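Local atomic coordinates of Arf-GAP with coiled-coil, ANK repeat and PH domain-containing protein 2 (Homo sapiens, PDB entry 6IF3), a protein that acts as a GTPase-activating protein for the small GTPase ARF6 and, through the ankyrin-repeat domain that this chain comprises, interacts with RAB35. Residues G80-A85 with K112-I117; A102-T107 with R131-N136. One frame throughout, in Å; residues are numbered along the deposited sequence.

Contact 1 (G80-A85 with K112-I117); sequences GPLHHA and KDPLSI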
# COMPACT_ATOMS: atom_id res chain seq x y z
N GLY A 80 14.77 11.44 10.24
CA GLY A 80 13.97 12.63 9.96
C GLY A 80 12.57 12.52 10.53
O GLY A 80 12.25 11.57 11.20
N PRO A 81 11.75 13.55 10.30
CA PRO A 81 10.37 13.62 10.77
C PRO A 81 9.57 12.39 10.35
O PRO A 81 8.83 11.84 11.19
CB PRO A 81 9.85 14.90 10.11
CG PRO A 81 11.09 15.79 10.04
CD PRO A 81 12.20 14.82 9.69
N LEU A 82 9.70 11.94 9.12
CA LEU A 82 8.92 10.78 8.71
C LEU A 82 9.32 9.51 9.47
O LEU A 82 8.45 8.73 9.85
CB LEU A 82 9.06 10.56 7.20
CG LEU A 82 8.31 9.35 6.62
CD1 LEU A 82 6.82 9.34 6.88
CD2 LEU A 82 8.62 9.22 5.10
N HIS A 83 10.61 9.28 9.69
CA HIS A 83 11.07 8.15 10.52
C HIS A 83 10.40 8.18 11.89
O HIS A 83 9.82 7.21 12.36
CB HIS A 83 12.61 8.18 10.73
CG HIS A 83 13.08 7.22 11.81
ND1 HIS A 83 13.67 6.01 11.53
CD2 HIS A 83 13.04 7.31 13.16
CE1 HIS A 83 13.97 5.39 12.65
NE2 HIS A 83 13.59 6.16 13.66
N HIS A 84 10.48 9.32 12.56
CA HIS A 84 9.92 9.40 13.89
C HIS A 84 8.41 9.24 13.94
O HIS A 84 7.88 8.60 14.86
CB HIS A 84 10.32 10.76 14.55
CG HIS A 84 11.77 10.83 14.92
ND1 HIS A 84 12.31 10.07 15.94
CD2 HIS A 84 12.78 11.56 14.40
CE1 HIS A 84 13.60 10.34 16.04
NE2 HIS A 84 13.91 11.24 15.12
N ALA A 85 7.71 9.81 12.96
CA ALA A 85 6.26 9.67 12.92
C ALA A 85 5.87 8.21 12.70
O ALA A 85 4.88 7.71 13.27
CB ALA A 85 5.67 10.52 11.84
N LYS A 112 17.71 1.56 8.61
CA LYS A 112 16.26 1.32 8.51
C LYS A 112 15.52 2.45 7.80
O LYS A 112 15.76 3.63 8.06
CB LYS A 112 15.65 1.13 9.90
CG LYS A 112 16.28 -0.00 10.70
CD LYS A 112 15.59 -0.19 12.05
CE LYS A 112 16.18 -1.39 12.79
NZ LYS A 112 15.47 -1.73 14.07
N ASP A 113 14.60 2.10 6.90
CA ASP A 113 13.70 3.09 6.32
C ASP A 113 12.31 2.99 6.94
O ASP A 113 12.01 2.02 7.66
CB ASP A 113 13.65 3.00 4.75
CG ASP A 113 13.08 1.72 4.21
OD1 ASP A 113 12.43 0.92 4.92
OD2 ASP A 113 13.30 1.52 2.99
N PRO A 114 11.45 3.99 6.68
CA PRO A 114 10.14 3.98 7.31
C PRO A 114 9.32 2.76 6.97
O PRO A 114 8.65 2.23 7.85
CB PRO A 114 9.49 5.23 6.76
CG PRO A 114 10.63 6.20 6.69
CD PRO A 114 11.78 5.33 6.16
N LEU A 115 9.42 2.29 5.73
CA LEU A 115 8.63 1.10 5.36
C LEU A 115 9.08 -0.13 6.17
O LEU A 115 8.23 -0.87 6.66
CB LEU A 115 8.75 0.78 3.86
CG LEU A 115 7.95 -0.46 3.40
CD1 LEU A 115 6.44 -0.27 3.62
CD2 LEU A 115 8.29 -0.79 1.93
N SER A 116 10.38 -0.33 6.35
CA SER A 116 10.85 -1.52 7.09
C SER A 116 10.32 -1.45 8.52
O SER A 116 9.94 -2.46 9.10
CB SER A 116 12.37 -1.65 7.05
OG SER A 116 13.02 -0.67 7.85
N ILE A 117 10.31 -0.26 9.09
CA ILE A 117 9.83 -0.05 10.46
C ILE A 117 8.34 -0.38 10.56
O ILE A 117 7.92 -1.15 11.43
CB ILE A 117 10.14 1.39 10.90
CG1 ILE A 117 11.65 1.55 10.97
CG2 ILE A 117 9.47 1.72 12.24
CD1 ILE A 117 12.09 2.97 11.17
O HOH W 1 13.94 5.71 8.87
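The side chains of His83 and Ile117 meet at about a right angle, and all of the touching is done by one methyl group: CD1 of Ile117 lies 3.4 Å from CE1 of His83 and equally near the neighbouring ND1. It approaches the imidazole obliquely. The ring stands there because CG of His83 is anti to the backbone N (chi1 168°), while Ile117 reaches out through an extended CG1-CD1 branch (chi2 171°). His83 ND1 also has a polar partner, a water lying at the ring edge and in its plane, 2.7 Å away; this water donates to Lys112 O, at 2.9 Å, and so joins the two segments. The second crossing, again near perpendicular, is wholly apolar: the CG corner of Pro114 packs against CG of Leu82 at 3.9 Å, with CD2 of Leu82 hardly farther off. Pro114 opens its helix. Just before it Asp113 is the N-cap, its OD1 accepting from Ser116 N at 2.8 Å, while Ser116 OG returns a bond to Asp113 O. The CA atoms of His83 and Pro114 come within 5.3 Å, evidence of close approach of the first turns of helices 81-88 and 114-120, in ANK 2 and ANK 3. Helix 81-88 lies between helix 48-55, which Pro81 and His84 touch, and helix 114-120, while Leu82 also rests on Val94 of helix 91-99 and Pro114 on Leu130 of helix 124-141.

Contact 2 (A102-T107 with R131-N136); sequences ANQHAT and RLARMN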
# COMPACT_ATOMS: atom_id res chain seq x y z
N ALA A 102 8.27 14.35 1.54
CA ALA A 102 9.25 13.64 2.37
C ALA A 102 9.86 12.45 1.65
O ALA A 102 9.16 11.70 0.93
CB ALA A 102 8.61 13.20 3.67
N ASN A 103 11.16 12.28 1.85
CA ASN A 103 11.91 11.14 1.28
C ASN A 103 11.72 9.88 2.11
O ASN A 103 12.28 9.73 3.20
CB ASN A 103 13.39 11.50 1.19
CG ASN A 103 14.24 10.35 0.73
OD1 ASN A 103 13.73 9.42 0.11
ND2 ASN A 103 15.55 10.44 0.97
N GLN A 104 10.87 8.98 1.62
CA GLN A 104 10.60 7.78 2.41
C GLN A 104 11.65 6.71 2.18
O GLN A 104 11.62 5.66 2.81
CB GLN A 104 9.21 7.23 2.12
CG GLN A 104 9.05 6.57 0.75
CD GLN A 104 7.83 5.70 0.73
OE1 GLN A 104 7.83 4.59 1.28
NE2 GLN A 104 6.76 6.20 0.13
N HIS A 105 12.58 6.98 1.27
CA HIS A 105 13.66 6.02 0.99
C HIS A 105 14.85 6.24 1.94
O HIS A 105 15.73 5.37 2.02
CB HIS A 105 14.08 6.15 -0.47
CG HIS A 105 12.94 5.88 -1.40
ND1 HIS A 105 12.57 4.60 -1.76
CD2 HIS A 105 12.02 6.71 -1.95
CE1 HIS A 105 11.51 4.66 -2.55
NE2 HIS A 105 11.15 5.93 -2.67
N ALA A 106 14.86 7.37 2.64
CA ALA A 106 15.92 7.69 3.60
C ALA A 106 16.07 6.58 4.64
O ALA A 106 15.07 6.12 5.20
CB ALA A 106 15.63 9.04 4.30
N THR A 107 17.30 6.14 4.88
CA THR A 107 17.53 5.21 5.99
C THR A 107 18.33 5.88 7.08
O THR A 107 19.14 6.77 6.80
CB THR A 107 18.29 3.95 5.57
OG1 THR A 107 19.57 4.30 5.01
CG2 THR A 107 17.52 3.13 4.54
N ARG A 131 3.20 2.58 0.91
CA ARG A 131 3.20 1.84 -0.34
C ARG A 131 2.43 2.59 -1.42
O ARG A 131 2.85 2.61 -2.56
CB ARG A 131 2.60 0.44 -0.15
CG ARG A 131 3.46 -0.45 0.73
CD ARG A 131 4.00 -1.66 -0.01
NE ARG A 131 4.98 -2.40 0.79
CZ ARG A 131 4.75 -3.59 1.34
NH1 ARG A 131 3.58 -4.18 1.19
NH2 ARG A 131 5.70 -4.20 2.04
N LEU A 132 1.32 3.23 -1.06
CA LEU A 132 0.55 3.96 -2.09
C LEU A 132 1.30 5.22 -2.56
O LEU A 132 1.23 5.60 -3.73
CB LEU A 132 -0.85 4.31 -1.59
CG LEU A 132 -1.68 3.01 -1.44
CD1 LEU A 132 -3.12 3.36 -1.12
CD2 LEU A 132 -1.60 2.06 -2.68
N ALA A 133 2.06 5.83 -1.65
CA ALA A 133 2.93 6.95 -2.07
C ALA A 133 4.05 6.47 -3.01
O ALA A 133 4.41 7.19 -3.95
CB ALA A 133 3.51 7.64 -0.86
N ARG A 134 4.59 5.28 -2.76
CA ARG A 134 5.57 4.69 -3.67
C ARG A 134 4.94 4.41 -5.04
O ARG A 134 5.56 4.61 -6.06
CB ARG A 134 6.16 3.39 -3.11
CG ARG A 134 7.03 3.62 -1.87
CD ARG A 134 8.00 2.45 -1.59
NE ARG A 134 8.82 2.69 -0.40
CZ ARG A 134 9.96 2.06 -0.15
NH1 ARG A 134 10.45 1.18 -1.02
NH2 ARG A 134 10.64 2.34 0.96
N MET A 135 3.70 3.92 -5.04
CA MET A 135 3.01 3.67 -6.30
C MET A 135 2.91 4.97 -7.12
O MET A 135 3.13 4.97 -8.33
CB MET A 135 1.62 3.08 -6.01
CG MET A 135 0.87 2.66 -7.26
SD MET A 135 -0.81 2.10 -6.89
CE MET A 135 -0.50 0.52 -6.14
N ASN A 136 2.59 6.07 -6.45
CA ASN A 136 2.57 7.38 -7.09
C ASN A 136 3.94 7.76 -7.64
O ASN A 136 4.05 8.29 -8.74
CB ASN A 136 2.09 8.46 -6.13
CG ASN A 136 0.59 8.41 -5.92
OD1 ASN A 136 -0.13 7.73 -6.66
ND2 ASN A 136 0.09 9.16 -4.93
O HOH W 2 9.98 3.85 3.22
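Arg134 and Gln104 form the close part of this contact, joined by a nearly straight hydrogen bond from Arg134 NE to Gln104 OE1 (2.7 Å, 174° at the hydrogen). The acceptor lies in the guanidinium plane, whereas NE stands well above the amide plane; the two planes are 75° apart. Gln104 CG sits between its backbone N and carbonyl carbon (chi1 72°), and from there the extended chain carries the amide to the helix, where NE2 meets CG of Arg134 at 3.3 Å and CB of Ala133 at 3.7 Å. The same NE2 donates to Leu130 O, so both ends of this buried amide are engaged. A water at the guanidinium edge accepts from Arg134 NH2 at 2.8 Å and donates to both Gln104 OE1 and Gln104 O.

The more exposed side is looser. His105 places CE1 over the centre of one guanidinium face, 3.9 Å from Arg134 CZ, but the planes are clearly inclined, so this is no parallel stack. His105 NE2 is hydrogen-bonded to Glu137 OE1. Replacing Arg134 with an alanine would probably leave Gln104 OE1 without its direct protein donor and open a gap beside His105. Asn103 OD1 accepts from His105 N in an Asx turn within the loop. Such packing of the segment leaving one repeat's second helix against the second helix of the next repeat belongs to the ankyrin stack, here ANK 2 against ANK 3.

Both contacts join ANK 2 to ANK 3, but through different elements: contact 1 pairs the opening turns of two first helices, whereas contact 2 sets a loop against helix 124-141. Contact 1 is nearer the chain centre (about 9 Å from its own centre, against about 13 Å for contact 2) and is mainly apolar, with two of its four touching residues buried. Contact 2 relies on polar groups and includes an exposed histidine. Their centres are about 10 Å apart and they touch directly: Pro114 CD packs on Gln104 O at 3.4 Å, and Asp113 OD2 forms a long, weak ion pair with Arg134 NH2, linking the helix cap of one to the guanidinium of the other.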